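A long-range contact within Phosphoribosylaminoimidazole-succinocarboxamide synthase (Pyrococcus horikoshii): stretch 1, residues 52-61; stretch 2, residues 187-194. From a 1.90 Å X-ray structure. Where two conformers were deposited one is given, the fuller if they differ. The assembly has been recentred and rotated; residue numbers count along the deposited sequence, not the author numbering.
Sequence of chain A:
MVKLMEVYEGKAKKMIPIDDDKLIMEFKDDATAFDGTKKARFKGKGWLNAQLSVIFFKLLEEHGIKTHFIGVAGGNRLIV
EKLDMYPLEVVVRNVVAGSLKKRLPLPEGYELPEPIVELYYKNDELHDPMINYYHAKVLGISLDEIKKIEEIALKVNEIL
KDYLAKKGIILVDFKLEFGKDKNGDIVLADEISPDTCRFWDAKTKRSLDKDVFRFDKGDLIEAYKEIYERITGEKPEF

Stretch 1 (52-61) LSVIFFKLLE
Stretch 2 (187-194) VLADEISP

Stretch 1 is helical from Leu 52 to Glu 61, part of a longer helix, with phi near -60° and psi near -45° throughout and regular i to i+4 hydrogen bonds, such as Phe 57 N to Ser 53 O at 2.8 Å. In stretch 2, Val 187 and Leu 188 belong to a strand that begins earlier in the chain; Asp 190 to Pro 194 are loop. Asp 190 takes a positive phi (50/-135), after which Glu 191 (-134/165), Ile 192 (-135/108) and Ser 193 (-157/174) are extended and Pro 194 turns to -63/-11. The two segments run in opposite senses: Leu 188 lies beside Leu 60, the Ile 192 backbone beside Ser 53, its side chain extending toward Leu 60, and Pro 194 beside Leu 52. The closest approach of the backbones is at Ser 53 and Ile 192, whose CA atoms are 4.8 Å apart. Together the stretches bury 432 Å².

Ile 192 is the principal bump. Its CA-to-CB bond points toward the helix, and with chi1 m and chi2 t it projects into a hollow bordered by Phe 56, Phe 57 and Leu 60. Ile 192 CG2 lies 3.5 Å from Phe 56 CD2, while Ile 192 CD1 reaches further along the helix, 3.5 Å from Leu 60 CD1 and 4.0 Å from Phe 57 CE1. Both branches of the isoleucine touch Phe 56, and only the branch ending in CD1 continues to Leu 60 and Phe 57; almost all of this filling is apolar.

Both phenylalanines that border the hollow have chi1 m: Phe 56 (chi1 -67°, chi2 -53°) and Phe 57 (chi1 -73°, chi2 -39°). The CA-to-CB bond of Phe 57 points sideways, but the end of its ring comes nearer, so that CZ lies 3.3 Å from Asp 190 O and 4.0 Å from Ala 189 O. Both carbonyls sit at the ring edge, near its plane, where the slightly positive aromatic hydrogens favour oxygen. The CA-to-CB bond of Phe 56 points toward the loop, and Ile 192 O lies at its ring edge, 3.3 Å from Phe 56 CD2.

At the tight crossing, a small side chain carries the polar contact. Ser 53 (chi1 m) accepts a hydrogen bond through OG from Ile 192 N, at 3.2 Å and an N-H...O angle of 151°, so the loop amide is satisfied by a helix side chain. The carbonyl of the same loop residue faces the helix backbone, with Ser 53 CA 3.3 Å from Ile 192 O in a CA-H...O contact. Glu 191 CB also touches this serine, 3.6 Å from Ser 53 OG, although the CA-to-CB bond of Glu 191 points away. Its chi1 is p and chi2 t, and Glu 191 OE1 accepts a 2.6 Å hydrogen bond from Ser 193 OG (chi1 p), bracing the loop.

Smaller apolar contacts extend the packing in both directions. The CA-to-CB bond of Leu 52 (m, t) points toward the loop, and Leu 52 CD1 lies 3.6 Å from Pro 194 CD, on a C-gamma exo ring. Further along the helix, Leu 60 (m, t) meets Leu 188 (t, p), with Leu 60 CD1 3.8 Å from Leu 188 CD2.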

ATOM      1  N   LEU A  52      16.740  25.187  -7.898  1.00 17.31           N
ATOM      2  CA  LEU A  52      16.477  24.583  -6.592  1.00 17.19           C
ATOM      3  C   LEU A  52      16.902  23.109  -6.529  1.00 15.62           C
ATOM      4  O   LEU A  52      17.410  22.649  -5.501  1.00 17.23           O
ATOM      5  CB  LEU A  52      15.011  24.770  -6.197  1.00 16.38           C
ATOM      6  CG  LEU A  52      14.638  26.217  -5.865  1.00 17.43           C
ATOM      7  CD1 LEU A  52      13.130  26.401  -5.850  1.00 18.13           C
ATOM      8  CD2 LEU A  52      15.255  26.670  -4.540  1.00 18.83           C
ATOM      9  N   SER A  53      16.722  22.382  -7.629  1.00 15.66           N
ATOM     10  CA  SER A  53      17.186  20.994  -7.701  1.00 16.12           C
ATOM     11  C   SER A  53      18.697  20.927  -7.502  1.00 15.61           C
ATOM     12  O   SER A  53      19.192  20.124  -6.715  1.00 16.80           O
ATOM     13  CB  SER A  53      16.797  20.343  -9.033  1.00 16.92           C
ATOM     14  OG  SER A  53      15.409  20.063  -9.090  1.00 19.89           O
ATOM     15  N   VAL A  54      19.419  21.791  -8.213  1.00 15.90           N
ATOM     16  CA  VAL A  54      20.875  21.885  -8.095  1.00 16.84           C
ATOM     17  C   VAL A  54      21.286  22.145  -6.647  1.00 16.89           C
ATOM     18  O   VAL A  54      22.152  21.448  -6.110  1.00 17.42           O
ATOM     19  CB  VAL A  54      21.453  22.967  -9.045  1.00 17.30           C
ATOM     20  CG1 VAL A  54      22.920  23.232  -8.752  1.00 20.55           C
ATOM     21  CG2 VAL A  54      21.297  22.532 -10.482  1.00 19.03           C
ATOM     22  N   ILE A  55      20.649  23.131  -6.018  1.00 16.72           N
ATOM     23  CA  ILE A  55      20.929  23.454  -4.622  1.00 15.93           C
ATOM     24  C   ILE A  55      20.749  22.221  -3.719  1.00 15.83           C
ATOM     25  O   ILE A  55      21.638  21.886  -2.931  1.00 13.72           O
ATOM     26  CB  ILE A  55      20.059  24.628  -4.114  1.00 16.09           C
ATOM     27  CG1 ILE A  55      20.508  25.944  -4.764  1.00 19.39           C
ATOM     28  CG2 ILE A  55      20.133  24.736  -2.589  1.00 18.21           C
ATOM     29  CD1 ILE A  55      19.467  27.045  -4.730  1.00 22.62           C
ATOM     30  N   PHE A  56      19.602  21.554  -3.842  1.00 14.79           N
ATOM     31  CA  PHE A  56      19.315  20.381  -3.018  1.00 14.89           C
ATOM     32  C   PHE A  56      20.244  19.204  -3.311  1.00 14.88           C
ATOM     33  O   PHE A  56      20.727  18.569  -2.378  1.00 15.25           O
ATOM     34  CB  PHE A  56      17.846  19.963  -3.124  1.00 13.25           C
ATOM     35  CG  PHE A  56      16.877  20.959  -2.522  1.00 14.87           C
ATOM     36  CD1 PHE A  56      17.033  21.411  -1.210  1.00 16.08           C
ATOM     37  CD2 PHE A  56      15.788  21.418  -3.259  1.00 13.16           C
ATOM     38  CE1 PHE A  56      16.124  22.321  -0.649  1.00 17.61           C
ATOM     39  CE2 PHE A  56      14.874  22.315  -2.713  1.00 13.56           C
ATOM     40  CZ  PHE A  56      15.044  22.775  -1.405  1.00 18.06           C
ATOM     41  N   PHE A  57      20.498  18.914  -4.589  1.00 16.23           N
ATOM     42  CA  PHE A  57      21.433  17.834  -4.959  1.00 16.38           C
ATOM     43  C   PHE A  57      22.821  18.055  -4.370  1.00 17.35           C
ATOM     44  O   PHE A  57      23.431  17.119  -3.846  1.00 15.45           O
ATOM     45  CB  PHE A  57      21.564  17.663  -6.475  1.00 16.65           C
ATOM     46  CG  PHE A  57      20.365  17.026  -7.142  1.00 17.84           C
ATOM     47  CD1 PHE A  57      19.679  15.975  -6.544  1.00 20.11           C
ATOM     48  CD2 PHE A  57      19.954  17.465  -8.402  1.00 20.19           C
ATOM     49  CE1 PHE A  57      18.577  15.385  -7.180  1.00 23.45           C
ATOM     50  CE2 PHE A  57      18.859  16.883  -9.047  1.00 18.37           C
ATOM     51  CZ  PHE A  57      18.169  15.845  -8.435  1.00 19.78           C
ATOM     52  N   LYS A  58      23.322  19.286  -4.470  1.00 15.52           N
ATOM     53  CA  LYS A  58      24.643  19.615  -3.933  1.00 17.09           C
ATOM     54  C   LYS A  58      24.693  19.422  -2.420  1.00 17.03           C
ATOM     55  O   LYS A  58      25.653  18.850  -1.899  1.00 15.75           O
ATOM     56  CB  LYS A  58      25.050  21.042  -4.316  1.00 17.79           C
ATOM     57  CG  LYS A  58      25.524  21.176  -5.755  1.00 20.35           C
ATOM     58  CD  LYS A  58      25.736  22.637  -6.128  1.00 25.25           C
ATOM     59  CE  LYS A  58      26.412  22.767  -7.486  1.00 32.92           C
ATOM     60  NZ  LYS A  58      26.468  24.187  -7.939  1.00 38.58           N
ATOM     61  N   LEU A  59      23.643  19.865  -1.726  1.00 16.58           N
ATOM     62  CA  LEU A  59      23.537  19.675  -0.274  1.00 17.23           C
ATOM     63  C   LEU A  59      23.554  18.189   0.119  1.00 16.87           C
ATOM     64  O   LEU A  59      24.279  17.784   1.036  1.00 16.18           O
ATOM     65  CB  LEU A  59      22.281  20.373   0.271  1.00 17.37           C
ATOM     66  CG  LEU A  59      21.866  20.121   1.727  1.00 21.70           C
ATOM     67  CD1 LEU A  59      22.785  20.840   2.711  1.00 23.58           C
ATOM     68  CD2 LEU A  59      20.418  20.560   1.930  1.00 21.97           C
ATOM     69  N   LEU A  60      22.763  17.380  -0.581  1.00 16.03           N
ATOM     70  CA  LEU A  60      22.696  15.941  -0.300  1.00 15.01           C
ATOM     71  C   LEU A  60      24.021  15.234  -0.580  1.00 15.28           C
ATOM     72  O   LEU A  60      24.442  14.359   0.185  1.00 15.62           O
ATOM     73  CB  LEU A  60      21.545  15.302  -1.080  1.00 14.79           C
ATOM     74  CG  LEU A  60      20.158  15.821  -0.698  1.00 14.01           C
ATOM     75  CD1 LEU A  60      19.114  15.266  -1.646  1.00 16.28           C
ATOM     76  CD2 LEU A  60      19.830  15.448   0.753  1.00 14.79           C
ATOM     77  N   GLU A  61      24.690  15.634  -1.657  1.00 16.50           N
ATOM     78  CA  GLU A  61      25.997  15.065  -2.002  1.00 18.93           C
ATOM     79  C   GLU A  61      27.031  15.330  -0.904  1.00 19.71           C
ATOM     80  O   GLU A  61      27.836  14.454  -0.579  1.00 20.99           O
ATOM     81  CB  GLU A  61      26.490  15.600  -3.350  1.00 18.44           C
ATOM     82  CG  GLU A  61      25.776  15.020  -4.577  1.00 20.73           C
ATOM     83  CD  GLU A  61      26.233  13.613  -4.947  1.00 27.64           C
ATOM     84  OE1 GLU A  61      25.623  13.016  -5.863  1.00 26.40           O
ATOM     85  OE2 GLU A  61      27.193  13.097  -4.330  1.00 24.63           O
ATOM     86  N   VAL A 187      21.040   5.232  -6.681  1.00 13.07           N
ATOM     87  CA  VAL A 187      21.316   6.646  -6.905  1.00 13.36           C
ATOM     88  C   VAL A 187      20.013   7.449  -6.994  1.00 13.53           C
ATOM     89  O   VAL A 187      19.088   7.065  -7.711  1.00 13.39           O
ATOM     90  CB  VAL A 187      22.138   6.824  -8.210  1.00 13.52           C
ATOM     91  CG1 VAL A 187      22.409   8.290  -8.496  1.00 14.17           C
ATOM     92  CG2 VAL A 187      23.457   6.037  -8.126  1.00 14.55           C
ATOM     93  N   LEU A 188      19.961   8.553  -6.254  1.00 12.83           N
ATOM     94  CA  LEU A 188      18.819   9.468  -6.275  0.50 13.46           C
ATOM     95  C   LEU A 188      18.753  10.198  -7.615  1.00 14.11           C
ATOM     96  O   LEU A 188      19.751  10.778  -8.064  1.00 15.68           O
ATOM     97  CB  LEU A 188      18.927  10.474  -5.128  0.50 12.89           C
ATOM     98  CG  LEU A 188      17.759  11.445  -4.986  0.50 12.62           C
ATOM     99  CD1 LEU A 188      16.479  10.662  -4.785  0.50  9.59           C
ATOM    100  CD2 LEU A 188      17.991  12.416  -3.838  0.50  8.43           C
ATOM    101  N   ALA A 189      17.583  10.168  -8.247  1.00 13.19           N
ATOM    102  CA  ALA A 189      17.403  10.737  -9.587  1.00 13.73           C
ATOM    103  C   ALA A 189      16.307  11.806  -9.624  1.00 13.35           C
ATOM    104  O   ALA A 189      16.054  12.466  -8.613  1.00 12.59           O
ATOM    105  CB  ALA A 189      17.125   9.622 -10.599  1.00 14.78           C
ATOM    106  N   ASP A 190      15.680  11.983 -10.792  1.00 13.34           N
ATOM    107  CA  ASP A 190      14.599  12.960 -10.989  1.00 14.18           C
ATOM    108  C   ASP A 190      14.986  14.360 -10.475  1.00 14.80           C
ATOM    109  O   ASP A 190      16.103  14.832 -10.740  1.00 14.49           O
ATOM    110  CB  ASP A 190      13.266  12.452 -10.387  1.00 14.31           C
ATOM    111  CG  ASP A 190      12.050  13.193 -10.938  1.00 19.26           C
ATOM    112  OD1 ASP A 190      11.292  13.784 -10.138  1.00 16.68           O
ATOM    113  OD2 ASP A 190      11.855  13.198 -12.171  1.00 18.05           O
ATOM    114  N   GLU A 191      14.078  15.009  -9.747  1.00 14.70           N
ATOM    115  CA  GLU A 191      14.261  16.395  -9.306  1.00 15.24           C
ATOM    116  C   GLU A 191      13.903  16.553  -7.833  1.00 14.76           C
ATOM    117  O   GLU A 191      13.263  15.675  -7.242  1.00 15.14           O
ATOM    118  CB  GLU A 191      13.384  17.343 -10.149  1.00 16.04           C
ATOM    119  CG  GLU A 191      11.885  17.218  -9.862  1.00 17.20           C
ATOM    120  CD  GLU A 191      11.019  18.185 -10.662  1.00 23.84           C
ATOM    121  OE1 GLU A 191      11.024  19.402 -10.372  1.00 20.03           O
ATOM    122  OE2 GLU A 191      10.313  17.716 -11.573  1.00 26.17           O
ATOM    123  N   ILE A 192      14.312  17.676  -7.250  1.00 13.61           N
ATOM    124  CA  ILE A 192      13.856  18.070  -5.916  1.00 13.96           C
ATOM    125  C   ILE A 192      13.510  19.550  -6.000  1.00 12.92           C
ATOM    126  O   ILE A 192      14.400  20.394  -6.119  1.00 14.72           O
ATOM    127  CB  ILE A 192      14.917  17.825  -4.806  1.00 13.39           C
ATOM    128  CG1 ILE A 192      15.366  16.361  -4.778  1.00 14.64           C
ATOM    129  CG2 ILE A 192      14.363  18.233  -3.435  1.00 15.07           C
ATOM    130  CD1 ILE A 192      16.526  16.090  -3.835  1.00 15.40           C
ATOM    131  N   SER A 193      12.215  19.850  -5.955  1.00 12.88           N
ATOM    132  CA  SER A 193      11.722  21.197  -6.221  1.00 13.65           C
ATOM    133  C   SER A 193      10.353  21.412  -5.581  1.00 14.14           C
ATOM    134  O   SER A 193       9.753  20.468  -5.058  1.00 13.87           O
ATOM    135  CB  SER A 193      11.606  21.413  -7.735  1.00 12.87           C
ATOM    136  OG  SER A 193      10.486  20.712  -8.245  1.00 12.76           O
ATOM    137  N   PRO A 194       9.835  22.655  -5.639  1.00 14.31           N
ATOM    138  CA  PRO A 194       8.477  22.904  -5.159  1.00 15.10           C
ATOM    139  C   PRO A 194       7.397  22.158  -5.959  1.00 14.79           C
ATOM    140  O   PRO A 194       6.238  22.135  -5.542  1.00 15.25           O
ATOM    141  CB  PRO A 194       8.325  24.418  -5.326  1.00 14.14           C
ATOM    142  CG  PRO A 194       9.723  24.943  -5.274  1.00 15.91           C
ATOM    143  CD  PRO A 194      10.526  23.910  -5.988  1.00 14.94           C
TER